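Local coordinates for protein transglutaminase-like enzymes, putative cysteine protease (Cytophaga hutchinsonii, PDB 3ISR) that probably acts as a cysteine protease or related hydrolase of the transglutaminase-like superfamily, at residues Q167-A170 and F171-I174; T245-D248 and A249-A253. One frame throughout, in Å; residues are numbered along the deposited sequence.

Contact 1 of 2, residues Q167-A170 and F171-I174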
loop_
_atom_site.group_PDB
_atom_site.type_symbol
_atom_site.label_atom_id
_atom_site.label_comp_id
_atom_site.label_asym_id
_atom_site.label_seq_id
_atom_site.Cartn_x
_atom_site.Cartn_y
_atom_site.Cartn_z
ATOM N N GLN B 167 2.241 4.853 11.990
ATOM C CA GLN B 167 2.155 4.927 10.522
ATOM C C GLN B 167 0.787 4.550 9.972
ATOM O O GLN B 167 0.454 4.893 8.833
ATOM C CB GLN B 167 3.248 4.066 9.857
ATOM C CG GLN B 167 4.669 4.571 10.130
ATOM C CD GLN B 167 5.732 3.802 9.336
ATOM O OE1 GLN B 167 5.419 2.894 8.560
ATOM N NE2 GLN B 167 6.993 4.182 9.518
ATOM N N THR B 168 -0.004 3.835 10.779
ATOM C CA THR B 168 -1.318 3.346 10.367
ATOM C C THR B 168 -2.288 4.478 10.036
ATOM O O THR B 168 -2.374 5.482 10.771
ATOM C CB THR B 168 -1.938 2.472 11.487
ATOM O OG1 THR B 168 -0.979 1.491 11.933
ATOM C CG2 THR B 168 -3.193 1.765 11.031
ATOM N N SER B 169 -3.050 4.298 8.961
ATOM C CA SER B 169 -3.970 5.329 8.477
ATOM C C SER B 169 -5.347 4.739 8.268
ATOM O O SER B 169 -5.533 3.515 8.312
ATOM C CB SER B 169 -3.456 5.865 7.131
ATOM O OG SER B 169 -3.476 4.844 6.127
ATOM N N ALA B 170 -6.314 5.608 7.972
ATOM C CA ALA B 170 -7.646 5.170 7.626
ATOM C C ALA B 170 -7.637 4.138 6.493
ATOM O O ALA B 170 -8.421 3.187 6.528
ATOM C CB ALA B 170 -8.526 6.349 7.231
ATOM N N PHE B 171 -6.789 4.349 5.488
ATOM C CA PHE B 171 -6.740 3.434 4.344
ATOM C C PHE B 171 -6.324 2.027 4.768
ATOM O O PHE B 171 -6.775 1.050 4.177
ATOM C CB PHE B 171 -5.827 3.977 3.230
ATOM C CG PHE B 171 -5.966 3.254 1.923
ATOM C CD1 PHE B 171 -7.100 3.428 1.123
ATOM C CD2 PHE B 171 -4.968 2.385 1.497
ATOM C CE1 PHE B 171 -7.229 2.740 -0.098
ATOM C CE2 PHE B 171 -5.090 1.707 0.267
ATOM C CZ PHE B 171 -6.227 1.899 -0.523
ATOM N N ASP B 172 -5.491 1.930 5.801
ATOM C CA ASP B 172 -5.101 0.634 6.353
ATOM C C ASP B 172 -6.240 0.025 7.155
ATOM O O ASP B 172 -6.577 -1.149 6.975
ATOM C CB ASP B 172 -3.868 0.762 7.234
ATOM C CG ASP B 172 -2.711 1.392 6.511
ATOM O OD1 ASP B 172 -2.471 1.018 5.343
ATOM O OD2 ASP B 172 -2.041 2.257 7.113
ATOM N N THR B 173 -6.851 0.827 8.023
ATOM C CA THR B 173 -7.844 0.307 8.967
ATOM C C THR B 173 -9.066 -0.232 8.232
ATOM O O THR B 173 -9.699 -1.182 8.690
ATOM C CB THR B 173 -8.238 1.395 10.012
ATOM O OG1 THR B 173 -7.049 1.829 10.675
ATOM C CG2 THR B 173 -9.201 0.835 11.071
ATOM N N ILE B 174 -9.383 0.349 7.074
ATOM C CA ILE B 174 -10.569 -0.058 6.341
ATOM C C ILE B 174 -10.477 -1.546 5.903
ATOM O O ILE B 174 -11.499 -2.208 5.731
ATOM C CB ILE B 174 -10.930 0.946 5.177
ATOM C CG1 ILE B 174 -12.380 0.799 4.690
ATOM C CG2 ILE B 174 -10.000 0.795 3.992
ATOM C CD1 ILE B 174 -13.454 0.958 5.759
HETATM O O HOH W 1 0.493 2.024 6.859
#
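The carboxylate of Asp172 reaches back to the N terminus of its own helix and takes the backbone N-H of Ser169, with OD2 2.9 Å from Ser169 N. The donor arrives on the anti side of OD2, 29° out of the carboxylate plane. Asp172 CG is anti to its own carbonyl carbon (chi1 -56°), a turn that carries the acid back along the chain toward Ser169. A water lies 2.6 Å from Asp172 OD2 and can donate to it. Ser169 stands at the N-cap of helix 170-176, in the loop that follows strand 158-159 within the transglutaminase-like region, and the bond from its N-H to the third helical residue is one half of a capping box. The hydroxyl OG of Ser169 has its hydrogen-bond partner in Gln124 NE2, while OE1 of the same amide accepts the N-H of Phe171. Ser169 O takes Thr173 N at 3.0 Å, almost in line with the carbonyl, and a weak bond from Asp172 N; from the next residue, Ala170 O accepts Ile174 N at 3.0 Å. With an alanine in place of Asp172, Ser169 N is likely to lose its side-chain acceptor. Thr168 packs CG2 against Asp172 CB at 4.0 Å and turns OG1 to the backbone N of Asn165, and Gln167 O is bonded by Arg121.

Contact 2 of 2, residues T245-D248 and A249-A253; sequences TGRD and AADAA
Asp251 points its side chain back at the end of strand 240-246 and accepts the amide of Arg247, OD2 to N 3.0 Å, on the lone pair anti to its other oxygen. The first methylenes of Arg247 lie along this oxygen, Arg247 CB at 3.4 Å from Asp251 OD2. Asp248 supplies two further acceptors. Its OD1 receives Ala250 N at 3.0 Å from above the carboxylate plane, and its carbonyl O receives Asp251 N at 3.0 Å, the donor standing 38° out of the carbonyl plane. With CG between its backbone N and carbonyl carbon (chi1 60°), Asp248 brings OD1 to the N-H of Ala250. A water links Thr245 O to Asp251 O, donating to both.

Beyond this shell, Ser120 OG and the backbone N of Tyr122 hold Asp248 OD2, fixing the rotation of the acid. Asp251 OD1 and Arg247 NH2 form reciprocal salt bridges with Arg247 and Asp251 of a neighbouring subunit. Ala249 packs on His186 and Arg182 of helix 181-194. The arrangement is an Asx turn at Asp248 overlaid on the i to i+3 turn that opens the 3-10 segment 249-251, where the chain leaves strand 240-246 of a four-stranded antiparallel sheet.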
loop_
_atom_site.group_PDB
_atom_site.type_symbol
_atom_site.label_atom_id
_atom_site.label_comp_id
_atom_site.label_asym_id
_atom_site.label_seq_id
_atom_site.Cartn_x
_atom_site.Cartn_y
_atom_site.Cartn_z
ATOM N N THR B 245 -7.656 19.879 18.510
ATOM C CA THR B 245 -8.255 19.444 17.250
ATOM C C THR B 245 -7.277 19.735 16.102
ATOM O O THR B 245 -6.420 20.622 16.195
ATOM C CB THR B 245 -9.639 20.121 17.001
ATOM O OG1 THR B 245 -9.492 21.550 16.949
ATOM C CG2 THR B 245 -10.606 19.781 18.134
ATOM N N GLY B 246 -7.409 19.006 15.003
ATOM C CA GLY B 246 -6.639 19.319 13.806
ATOM C C GLY B 246 -7.108 18.387 12.702
ATOM O O GLY B 246 -8.102 17.690 12.853
ATOM N N ARG B 247 -6.381 18.369 11.599
ATOM C CA ARG B 247 -6.786 17.566 10.456
ATOM C C ARG B 247 -6.716 16.073 10.776
ATOM O O ARG B 247 -7.591 15.309 10.373
ATOM C CB ARG B 247 -5.925 17.931 9.240
ATOM C CG ARG B 247 -6.124 19.352 8.794
ATOM C CD ARG B 247 -5.158 19.770 7.669
ATOM N NE ARG B 247 -5.429 19.016 6.439
ATOM C CZ ARG B 247 -4.777 19.171 5.286
ATOM N NH1 ARG B 247 -5.104 18.413 4.251
ATOM N NH2 ARG B 247 -3.806 20.079 5.172
ATOM N N ASP B 248 -5.682 15.669 11.508
ATOM C CA ASP B 248 -5.510 14.283 11.940
ATOM C C ASP B 248 -4.392 14.283 12.951
ATOM O O ASP B 248 -3.969 15.368 13.375
ATOM C CB ASP B 248 -5.237 13.313 10.766
ATOM C CG ASP B 248 -3.986 13.636 9.963
ATOM O OD1 ASP B 248 -3.059 14.304 10.447
ATOM O OD2 ASP B 248 -3.922 13.179 8.785
ATOM N N ALA B 249 -3.917 13.101 13.326
ATOM C CA ALA B 249 -2.906 12.985 14.412
ATOM C C ALA B 249 -1.573 13.674 14.089
ATOM O O ALA B 249 -0.824 13.983 14.998
ATOM C CB ALA B 249 -2.675 11.533 14.799
ATOM N N ALA B 250 -1.284 13.955 12.813
ATOM C CA ALA B 250 -0.048 14.675 12.487
ATOM C C ALA B 250 -0.061 16.053 13.158
ATOM O O ALA B 250 1.002 16.640 13.432
ATOM C CB ALA B 250 0.110 14.831 10.956
ATOM N N ASP B 251 -1.261 16.586 13.391
ATOM C CA ASP B 251 -1.409 17.911 14.012
ATOM C C ASP B 251 -1.678 17.839 15.511
ATOM O O ASP B 251 -1.924 18.876 16.148
ATOM C CB ASP B 251 -2.598 18.649 13.407
ATOM C CG ASP B 251 -2.409 19.004 11.956
ATOM O OD1 ASP B 251 -1.259 19.219 11.503
ATOM O OD2 ASP B 251 -3.451 19.129 11.285
ATOM N N ALA B 252 -1.688 16.641 16.077
ATOM C CA ALA B 252 -2.067 16.496 17.491
ATOM C C ALA B 252 -1.453 15.274 18.151
ATOM O O ALA B 252 -2.135 14.559 18.901
ATOM C CB ALA B 252 -3.596 16.443 17.624
ATOM N N ALA B 253 -0.173 15.028 17.893
ATOM C CA ALA B 253 0.506 13.887 18.531
ATOM C C ALA B 253 0.696 14.150 20.012
ATOM O O ALA B 253 0.922 15.294 20.413
ATOM C CB ALA B 253 1.855 13.638 17.888
HETATM O O HOH W 2 -3.649 21.114 16.115
#

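How the contacts relate
From the N terminus, the chain first reaches contact 1, where the loop after strand 158-159 turns into helix 170-176. Helix 181-194 and strands 199-206, 215-222 and 225-229 follow before strand 240-246 runs into contact 2. Each contact closes a short local turn, and the two are in series, neither enclosing nor crossing the other. The centres of contact 1 and contact 2 lie about 15 Å apart and their nearest atoms about 7 Å, without touching. Both contacts touch helix 181-194, contact 1 through Ala170 on Leu187 and Ala190. The loop residues 120-124 also bond to both, through Gln124 to contact 1 and through Ser120 and Tyr122 to contact 2.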